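Local coordinates for protein LYND (Lyngbya aestuarii, PDB 4V1T) that probably acts as an ATP-dependent YcaO cyclodehydratase that cyclises peptide side chains onto the preceding backbone carbonyl to form azoline rings, at residues D486-S498 against Q502-Y514. Sequence-based numbering, arbitrary orientation.
Sequences DASQAIEWTPVWS and QTHKYLPTALCYY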
ATOM      1  N   ASP B 486      34.295 -16.383 -34.205  1.00 51.71           N
ATOM      2  CA  ASP B 486      35.704 -16.587 -34.569  1.00 51.18           C
ATOM      3  C   ASP B 486      36.507 -17.065 -33.358  1.00 60.70           C
ATOM      4  O   ASP B 486      36.930 -16.269 -32.509  1.00 48.25           O
ATOM      5  CB  ASP B 486      36.306 -15.301 -35.133  1.00 54.26           C
ATOM      6  CG  ASP B 486      37.729 -15.490 -35.639  1.00 60.77           C
ATOM      7  OD1 ASP B 486      38.187 -16.644 -35.738  1.00 56.57           O
ATOM      8  OD2 ASP B 486      38.388 -14.479 -35.949  1.00 79.36           O
ATOM      9  N   ALA B 487      36.725 -18.374 -33.290  1.00 71.58           N
ATOM     10  CA  ALA B 487      37.378 -18.990 -32.141  1.00 68.72           C
ATOM     11  C   ALA B 487      38.837 -18.558 -31.998  1.00 65.24           C
ATOM     12  O   ALA B 487      39.454 -18.777 -30.952  1.00 67.74           O
ATOM     13  CB  ALA B 487      37.284 -20.499 -32.240  1.00 63.69           C
ATOM     14  N   SER B 488      39.391 -17.944 -33.040  1.00 59.01           N
ATOM     15  CA  SER B 488      40.764 -17.456 -32.982  1.00 60.48           C
ATOM     16  C   SER B 488      40.862 -16.195 -32.126  1.00 62.26           C
ATOM     17  O   SER B 488      41.935 -15.852 -31.652  1.00 62.93           O
ATOM     18  CB  SER B 488      41.294 -17.175 -34.388  1.00 64.62           C
ATOM     19  OG  SER B 488      40.699 -16.011 -34.928  1.00 78.96           O
ATOM     20  N   GLN B 489      39.740 -15.515 -31.930  1.00 63.70           N
ATOM     21  CA  GLN B 489      39.725 -14.271 -31.173  1.00 67.81           C
ATOM     22  C   GLN B 489      39.765 -14.518 -29.671  1.00 63.29           C
ATOM     23  O   GLN B 489      39.054 -15.379 -29.156  1.00 64.76           O
ATOM     24  CB  GLN B 489      38.482 -13.450 -31.506  1.00 60.48           C
ATOM     25  CG  GLN B 489      38.404 -12.973 -32.945  1.00 72.78           C
ATOM     26  CD  GLN B 489      39.483 -11.966 -33.291  1.00 79.59           C
ATOM     27  OE1 GLN B 489      40.165 -11.441 -32.414  1.00 80.06           O
ATOM     28  NE2 GLN B 489      39.640 -11.691 -34.576  1.00 89.97           N
ATOM     29  N   ALA B 490      40.603 -13.757 -28.976  1.00 57.72           N
ATOM     30  CA  ALA B 490      40.568 -13.724 -27.526  1.00 59.30           C
ATOM     31  C   ALA B 490      39.296 -12.989 -27.123  1.00 63.91           C
ATOM     32  O   ALA B 490      38.939 -11.980 -27.719  1.00 58.56           O
ATOM     33  CB  ALA B 490      41.793 -13.038 -26.962  1.00 60.67           C
ATOM     34  N   ILE B 491      38.606 -13.514 -26.119  1.00 66.67           N
ATOM     35  CA  ILE B 491      37.323 -12.959 -25.688  1.00 62.02           C
ATOM     36  C   ILE B 491      37.207 -13.079 -24.186  1.00 56.84           C
ATOM     37  O   ILE B 491      38.048 -13.697 -23.544  1.00 53.07           O
ATOM     38  CB  ILE B 491      36.140 -13.689 -26.340  1.00 67.01           C
ATOM     39  CG1 ILE B 491      36.159 -15.160 -25.924  1.00 84.71           C
ATOM     40  CG2 ILE B 491      36.200 -13.529 -27.862  1.00 66.92           C
ATOM     41  CD1 ILE B 491      35.110 -15.990 -26.581  1.00 86.43           C
ATOM     42  N   GLU B 492      36.159 -12.484 -23.630  1.00 57.16           N
ATOM     43  CA  GLU B 492      35.901 -12.582 -22.196  1.00 53.30           C
ATOM     44  C   GLU B 492      34.955 -13.732 -21.892  1.00 47.26           C
ATOM     45  O   GLU B 492      33.823 -13.762 -22.375  1.00 41.73           O
ATOM     46  CB  GLU B 492      35.343 -11.265 -21.670  1.00 45.67           C
ATOM     47  CG  GLU B 492      36.398 -10.162 -21.640  1.00 60.53           C
ATOM     48  CD  GLU B 492      35.907  -8.874 -21.018  1.00 61.76           C
ATOM     49  OE1 GLU B 492      34.708  -8.555 -21.161  1.00 65.57           O
ATOM     50  OE2 GLU B 492      36.723  -8.172 -20.389  1.00 63.24           O
ATOM     51  N   TRP B 493      35.446 -14.700 -21.118  1.00 54.06           N
ATOM     52  CA  TRP B 493      34.628 -15.827 -20.681  1.00 46.52           C
ATOM     53  C   TRP B 493      34.208 -15.614 -19.235  1.00 50.86           C
ATOM     54  O   TRP B 493      34.975 -15.075 -18.435  1.00 46.58           O
ATOM     55  CB  TRP B 493      35.378 -17.148 -20.805  1.00 42.78           C
ATOM     56  CG  TRP B 493      35.854 -17.485 -22.187  1.00 44.69           C
ATOM     57  CD1 TRP B 493      36.969 -17.003 -22.811  1.00 59.98           C
ATOM     58  CD2 TRP B 493      35.248 -18.407 -23.106  1.00 45.89           C
ATOM     59  NE1 TRP B 493      37.089 -17.564 -24.064  1.00 53.21           N
ATOM     60  CE2 TRP B 493      36.044 -18.425 -24.267  1.00 47.78           C
ATOM     61  CE3 TRP B 493      34.108 -19.210 -23.060  1.00 58.63           C
ATOM     62  CZ2 TRP B 493      35.735 -19.222 -25.373  1.00 47.87           C
ATOM     63  CZ3 TRP B 493      33.802 -19.993 -24.154  1.00 47.35           C
ATOM     64  CH2 TRP B 493      34.612 -19.993 -25.299  1.00 52.64           C
ATOM     65  N   THR B 494      32.984 -16.024 -18.912  1.00 48.83           N
ATOM     66  CA  THR B 494      32.467 -15.912 -17.554  1.00 47.62           C
ATOM     67  C   THR B 494      32.351 -17.303 -16.933  1.00 42.69           C
ATOM     68  O   THR B 494      31.778 -18.199 -17.546  1.00 44.87           O
ATOM     69  CB  THR B 494      31.098 -15.208 -17.531  1.00 52.17           C
ATOM     70  OG1 THR B 494      31.293 -13.795 -17.677  1.00 49.49           O
ATOM     71  CG2 THR B 494      30.362 -15.464 -16.220  1.00 49.79           C
ATOM     72  N   PRO B 495      32.896 -17.489 -15.716  1.00 48.67           N
ATOM     73  CA  PRO B 495      32.760 -18.786 -15.062  1.00 53.25           C
ATOM     74  C   PRO B 495      31.318 -19.090 -14.699  1.00 51.44           C
ATOM     75  O   PRO B 495      30.613 -18.223 -14.180  1.00 52.67           O
ATOM     76  CB  PRO B 495      33.616 -18.643 -13.798  1.00 54.11           C
ATOM     77  CG  PRO B 495      33.626 -17.188 -13.517  1.00 51.91           C
ATOM     78  CD  PRO B 495      33.630 -16.530 -14.867  1.00 54.16           C
ATOM     79  N   VAL B 496      30.900 -20.320 -14.969  1.00 52.80           N
ATOM     80  CA  VAL B 496      29.567 -20.788 -14.632  1.00 58.17           C
ATOM     81  C   VAL B 496      29.694 -22.101 -13.874  1.00 59.48           C
ATOM     82  O   VAL B 496      30.591 -22.909 -14.154  1.00 60.74           O
ATOM     83  CB  VAL B 496      28.695 -20.991 -15.891  1.00 59.67           C
ATOM     84  CG1 VAL B 496      28.524 -19.681 -16.641  1.00 54.51           C
ATOM     85  CG2 VAL B 496      29.298 -22.042 -16.808  1.00 62.26           C
ATOM     86  N   TRP B 497      28.801 -22.313 -12.913  1.00 52.02           N
ATOM     87  CA  TRP B 497      28.857 -23.509 -12.090  1.00 56.20           C
ATOM     88  C   TRP B 497      28.066 -24.636 -12.730  1.00 51.36           C
ATOM     89  O   TRP B 497      26.863 -24.514 -12.945  1.00 52.88           O
ATOM     90  CB  TRP B 497      28.333 -23.228 -10.677  1.00 53.71           C
ATOM     91  CG  TRP B 497      28.594 -24.372  -9.723  1.00 53.54           C
ATOM     92  CD1 TRP B 497      27.687 -25.267  -9.253  1.00 60.33           C
ATOM     93  CD2 TRP B 497      29.858 -24.745  -9.160  1.00 55.35           C
ATOM     94  NE1 TRP B 497      28.303 -26.172  -8.425  1.00 63.90           N
ATOM     95  CE2 TRP B 497      29.637 -25.875  -8.356  1.00 61.85           C
ATOM     96  CE3 TRP B 497      31.154 -24.235  -9.265  1.00 61.23           C
ATOM     97  CZ2 TRP B 497      30.666 -26.501  -7.651  1.00 64.49           C
ATOM     98  CZ3 TRP B 497      32.175 -24.857  -8.569  1.00 58.29           C
ATOM     99  CH2 TRP B 497      31.924 -25.982  -7.773  1.00 57.45           C
ATOM    100  N   SER B 498      28.753 -25.736 -13.029  1.00 61.21           N
ATOM    101  CA  SER B 498      28.100 -26.945 -13.517  1.00 66.13           C
ATOM    102  C   SER B 498      27.608 -27.743 -12.332  1.00 67.31           C
ATOM    103  O   SER B 498      28.405 -28.181 -11.510  1.00 64.93           O
ATOM    104  CB  SER B 498      29.056 -27.795 -14.354  1.00 67.80           C
ATOM    105  OG  SER B 498      28.417 -28.976 -14.808  1.00 65.36           O
ATOM    106  N   GLN B 502      29.771 -30.533 -10.867  1.00 84.63           N
ATOM    107  CA  GLN B 502      30.167 -29.808  -9.659  1.00 75.26           C
ATOM    108  C   GLN B 502      31.544 -29.153  -9.829  1.00 73.04           C
ATOM    109  O   GLN B 502      32.470 -29.384  -9.053  1.00 73.13           O
ATOM    110  CB  GLN B 502      30.130 -30.741  -8.445  1.00 77.05           C
ATOM    111  CG  GLN B 502      29.535 -30.097  -7.197  1.00 90.51           C
ATOM    112  CD  GLN B 502      28.024 -29.895  -7.292  1.00 99.81           C
ATOM    113  OE1 GLN B 502      27.315 -30.702  -7.895  1.00122.43           O
ATOM    114  NE2 GLN B 502      27.527 -28.813  -6.696  1.00 93.67           N
ATOM    115  N   THR B 503      31.661 -28.330 -10.867  1.00 68.20           N
ATOM    116  CA  THR B 503      32.884 -27.590 -11.143  1.00 68.37           C
ATOM    117  C   THR B 503      32.575 -26.383 -12.022  1.00 68.84           C
ATOM    118  O   THR B 503      31.439 -26.193 -12.439  1.00 68.80           O
ATOM    119  CB  THR B 503      33.928 -28.471 -11.849  1.00 70.94           C
ATOM    120  OG1 THR B 503      35.161 -27.753 -11.948  1.00 82.31           O
ATOM    121  CG2 THR B 503      33.458 -28.877 -13.241  1.00 60.74           C
ATOM    122  N   HIS B 504      33.591 -25.578 -12.311  1.00 59.00           N
ATOM    123  CA  HIS B 504      33.404 -24.381 -13.120  1.00 65.38           C
ATOM    124  C   HIS B 504      33.629 -24.675 -14.596  1.00 52.53           C
ATOM    125  O   HIS B 504      34.624 -25.268 -14.967  1.00 56.36           O
ATOM    126  CB  HIS B 504      34.349 -23.265 -12.671  1.00 62.90           C
ATOM    127  CG  HIS B 504      33.937 -22.595 -11.398  1.00 56.78           C
ATOM    128  ND1 HIS B 504      32.836 -21.772 -11.317  1.00 66.97           N
ATOM    129  CD2 HIS B 504      34.484 -22.613 -10.160  1.00 54.48           C
ATOM    130  CE1 HIS B 504      32.721 -21.316 -10.084  1.00 58.28           C
ATOM    131  NE2 HIS B 504      33.708 -21.815  -9.362  1.00 60.03           N
ATOM    132  N   LYS B 505      32.674 -24.267 -15.421  1.00 51.94           N
ATOM    133  CA  LYS B 505      32.845 -24.226 -16.864  1.00 52.06           C
ATOM    134  C   LYS B 505      32.898 -22.765 -17.296  1.00 60.59           C
ATOM    135  O   LYS B 505      32.903 -21.869 -16.447  1.00 62.43           O
ATOM    136  CB  LYS B 505      31.718 -24.968 -17.568  1.00 56.31           C
ATOM    137  CG  LYS B 505      31.593 -26.445 -17.201  1.00 55.75           C
ATOM    138  CD  LYS B 505      32.842 -27.233 -17.552  1.00 69.85           C
ATOM    139  CE  LYS B 505      32.597 -28.735 -17.471  1.00 77.19           C
ATOM    140  NZ  LYS B 505      32.191 -29.303 -18.784  1.00 79.85           N
ATOM    141  N   TYR B 506      32.950 -22.525 -18.605  1.00 50.11           N
ATOM    142  CA  TYR B 506      33.045 -21.169 -19.130  1.00 52.81           C
ATOM    143  C   TYR B 506      32.180 -20.954 -20.366  1.00 56.69           C
ATOM    144  O   TYR B 506      32.230 -21.735 -21.323  1.00 53.75           O
ATOM    145  CB  TYR B 506      34.493 -20.833 -19.479  1.00 52.76           C
ATOM    146  CG  TYR B 506      35.383 -20.678 -18.281  1.00 56.60           C
ATOM    147  CD1 TYR B 506      35.450 -19.472 -17.591  1.00 56.06           C
ATOM    148  CD2 TYR B 506      36.159 -21.734 -17.834  1.00 64.09           C
ATOM    149  CE1 TYR B 506      36.268 -19.325 -16.485  1.00 48.76           C
ATOM    150  CE2 TYR B 506      36.981 -21.601 -16.730  1.00 70.23           C
ATOM    151  CZ  TYR B 506      37.033 -20.400 -16.056  1.00 67.70           C
ATOM    152  OH  TYR B 506      37.856 -20.284 -14.959  1.00 69.11           O
ATOM    153  N   LEU B 507      31.391 -19.884 -20.326  1.00 50.18           N
ATOM    154  CA  LEU B 507      30.653 -19.404 -21.483  1.00 57.31           C
ATOM    155  C   LEU B 507      31.126 -18.000 -21.813  1.00 47.49           C
ATOM    156  O   LEU B 507      31.603 -17.285 -20.928  1.00 44.35           O
ATOM    157  CB  LEU B 507      29.144 -19.386 -21.217  1.00 58.76           C
ATOM    158  CG  LEU B 507      28.404 -20.712 -21.368  1.00 64.91           C
ATOM    159  CD1 LEU B 507      28.473 -21.485 -20.078  1.00 73.33           C
ATOM    160  CD2 LEU B 507      26.956 -20.484 -21.750  1.00 75.74           C
ATOM    161  N   PRO B 508      30.972 -17.581 -23.089  1.00 45.63           N
ATOM    162  CA  PRO B 508      31.272 -16.178 -23.387  1.00 53.51           C
ATOM    163  C   PRO B 508      30.395 -15.237 -22.548  1.00 49.69           C
ATOM    164  O   PRO B 508      29.213 -15.500 -22.362  1.00 43.81           O
ATOM    165  CB  PRO B 508      30.990 -16.053 -24.893  1.00 56.99           C
ATOM    166  CG  PRO B 508      30.234 -17.282 -25.274  1.00 72.64           C
ATOM    167  CD  PRO B 508      30.595 -18.343 -24.291  1.00 50.03           C
ATOM    168  N   THR B 509      30.990 -14.167 -22.037  1.00 46.26           N
ATOM    169  CA  THR B 509      30.286 -13.197 -21.215  1.00 51.60           C
ATOM    170  C   THR B 509      29.079 -12.640 -21.958  1.00 49.24           C
ATOM    171  O   THR B 509      28.072 -12.281 -21.345  1.00 41.34           O
ATOM    172  CB  THR B 509      31.232 -12.051 -20.791  1.00 49.61           C
ATOM    173  OG1 THR B 509      32.395 -12.599 -20.149  1.00 50.66           O
ATOM    174  CG2 THR B 509      30.553 -11.112 -19.826  1.00 50.99           C
ATOM    175  N   ALA B 510      29.174 -12.594 -23.283  1.00 44.55           N
ATOM    176  CA  ALA B 510      28.109 -12.041 -24.117  1.00 41.40           C
ATOM    177  C   ALA B 510      26.808 -12.835 -24.003  1.00 42.72           C
ATOM    178  O   ALA B 510      25.729 -12.308 -24.279  1.00 48.11           O
ATOM    179  CB  ALA B 510      28.565 -11.976 -25.566  1.00 43.44           C
ATOM    180  N   LEU B 511      26.916 -14.104 -23.617  1.00 39.72           N
ATOM    181  CA  LEU B 511      25.740 -14.957 -23.438  1.00 44.90           C
ATOM    182  C   LEU B 511      25.152 -14.884 -22.026  1.00 46.88           C
ATOM    183  O   LEU B 511      23.977 -15.180 -21.828  1.00 53.70           O
ATOM    184  CB  LEU B 511      26.088 -16.414 -23.750  1.00 42.18           C
ATOM    185  CG  LEU B 511      25.986 -16.860 -25.213  1.00 50.70           C
ATOM    186  CD1 LEU B 511      26.402 -18.310 -25.317  1.00 54.01           C
ATOM    187  CD2 LEU B 511      24.575 -16.686 -25.756  1.00 61.74           C
ATOM    188  N   CYS B 512      25.977 -14.491 -21.063  1.00 46.93           N
ATOM    189  CA  CYS B 512      25.625 -14.575 -19.649  1.00 45.89           C
ATOM    190  C   CYS B 512      24.903 -13.339 -19.113  1.00 41.50           C
ATOM    191  O   CYS B 512      24.244 -13.417 -18.087  1.00 45.22           O
ATOM    192  CB  CYS B 512      26.891 -14.815 -18.825  1.00 50.57           C
ATOM    193  SG  CYS B 512      27.736 -16.368 -19.212  1.00 48.33           S
ATOM    194  N   TYR B 513      25.033 -12.210 -19.798  1.00 43.04           N
ATOM    195  CA  TYR B 513      24.435 -10.960 -19.345  1.00 43.39           C
ATOM    196  C   TYR B 513      23.843 -10.173 -20.503  1.00 51.16           C
ATOM    197  O   TYR B 513      24.269 -10.322 -21.649  1.00 50.73           O
ATOM    198  CB  TYR B 513      25.479 -10.114 -18.629  1.00 46.62           C
ATOM    199  CG  TYR B 513      26.156 -10.843 -17.494  1.00 55.67           C
ATOM    200  CD1 TYR B 513      25.551 -10.930 -16.239  1.00 54.95           C
ATOM    201  CD2 TYR B 513      27.393 -11.457 -17.677  1.00 46.12           C
ATOM    202  CE1 TYR B 513      26.163 -11.601 -15.198  1.00 50.44           C
ATOM    203  CE2 TYR B 513      28.015 -12.124 -16.641  1.00 46.62           C
ATOM    204  CZ  TYR B 513      27.393 -12.196 -15.406  1.00 48.83           C
ATOM    205  OH  TYR B 513      27.996 -12.859 -14.374  1.00 44.94           O
ATOM    206  N   TYR B 514      22.859  -9.337 -20.190  1.00 38.28           N
ATOM    207  CA  TYR B 514      22.245  -8.462 -21.184  1.00 38.41           C
ATOM    208  C   TYR B 514      23.193  -7.345 -21.591  1.00 40.50           C
ATOM    209  O   TYR B 514      23.953  -6.824 -20.766  1.00 40.36           O
ATOM    210  CB  TYR B 514      20.949  -7.826 -20.648  1.00 43.32           C
ATOM    211  CG  TYR B 514      19.847  -8.800 -20.306  1.00 43.89           C
ATOM    212  CD1 TYR B 514      19.468  -9.787 -21.195  1.00 44.98           C
ATOM    213  CD2 TYR B 514      19.180  -8.725 -19.082  1.00 46.95           C
ATOM    214  CE1 TYR B 514      18.461 -10.675 -20.886  1.00 45.14           C
ATOM    215  CE2 TYR B 514      18.176  -9.613 -18.765  1.00 53.26           C
ATOM    216  CZ  TYR B 514      17.816 -10.580 -19.672  1.00 50.77           C
ATOM    217  OH  TYR B 514      16.804 -11.456 -19.359  1.00 58.24           O
TER
HETATM  218  O   HOH W   1      31.956 -12.743 -24.547  1.00 48.04           O
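Strands 491-498 and 503-508 pair as an antiparallel beta hairpin within the YcaO region, their axes 4.4 Å apart and their directions 138° from each other. Thr494 with Leu507, Val496 with Lys505 and Ser498 with Thr503 are the hydrogen-bonded pairs; Thr494 N reaches Leu507 O at 2.7 Å. At the turn, Gln502 and Thr503 both face Ser498, forming a G1 beta bulge. Strand 716-719 continues the sheet beside 491-498.

Trp497 and His504 share a face of the hairpin with Pro495 and Tyr506. With CG of Trp497 anti to the backbone N (chi1 -170°), its six-membered ring turns an edge onto the imidazole in a T-shaped stack, planes at 79°. Trp497 CE3 stands over the centre of the imidazole, 3.4 Å from His504 CE1, while the peptide of Gln502 and Thr503 lies over one face of the indole, toward its rim. A leucine in place of Trp497 would probably leave the His504 ring without its edge-on partner and uncover the bulge peptide. Farther along, Tyr506 lays CE1 3.8 Å from Pro495 CB, and the Trp493 ring, whose NE1 bonds to Ala441 O, brings CZ3 3.6 Å from Pro508 CD.

On the opposite face, Val496 CG2 presses against Leu507 CD1 at 3.4 Å, a tight carbon contact, and Leu716 packs on both residues. Thr494 CB packs against Cys512 SG, while Thr494 OG1, hydrogen-bonded to Pro437 O, lies 3.0 Å from Thr509 OG1 and at the edge of the Tyr513 ring. Where the second strand gives way to the weakly bonded helical turn at about 509-512, Glu492 O accepts a nearly straight bond from Thr509 N (2.9 Å) and a second from a water that in turn accepts from Ala510 N.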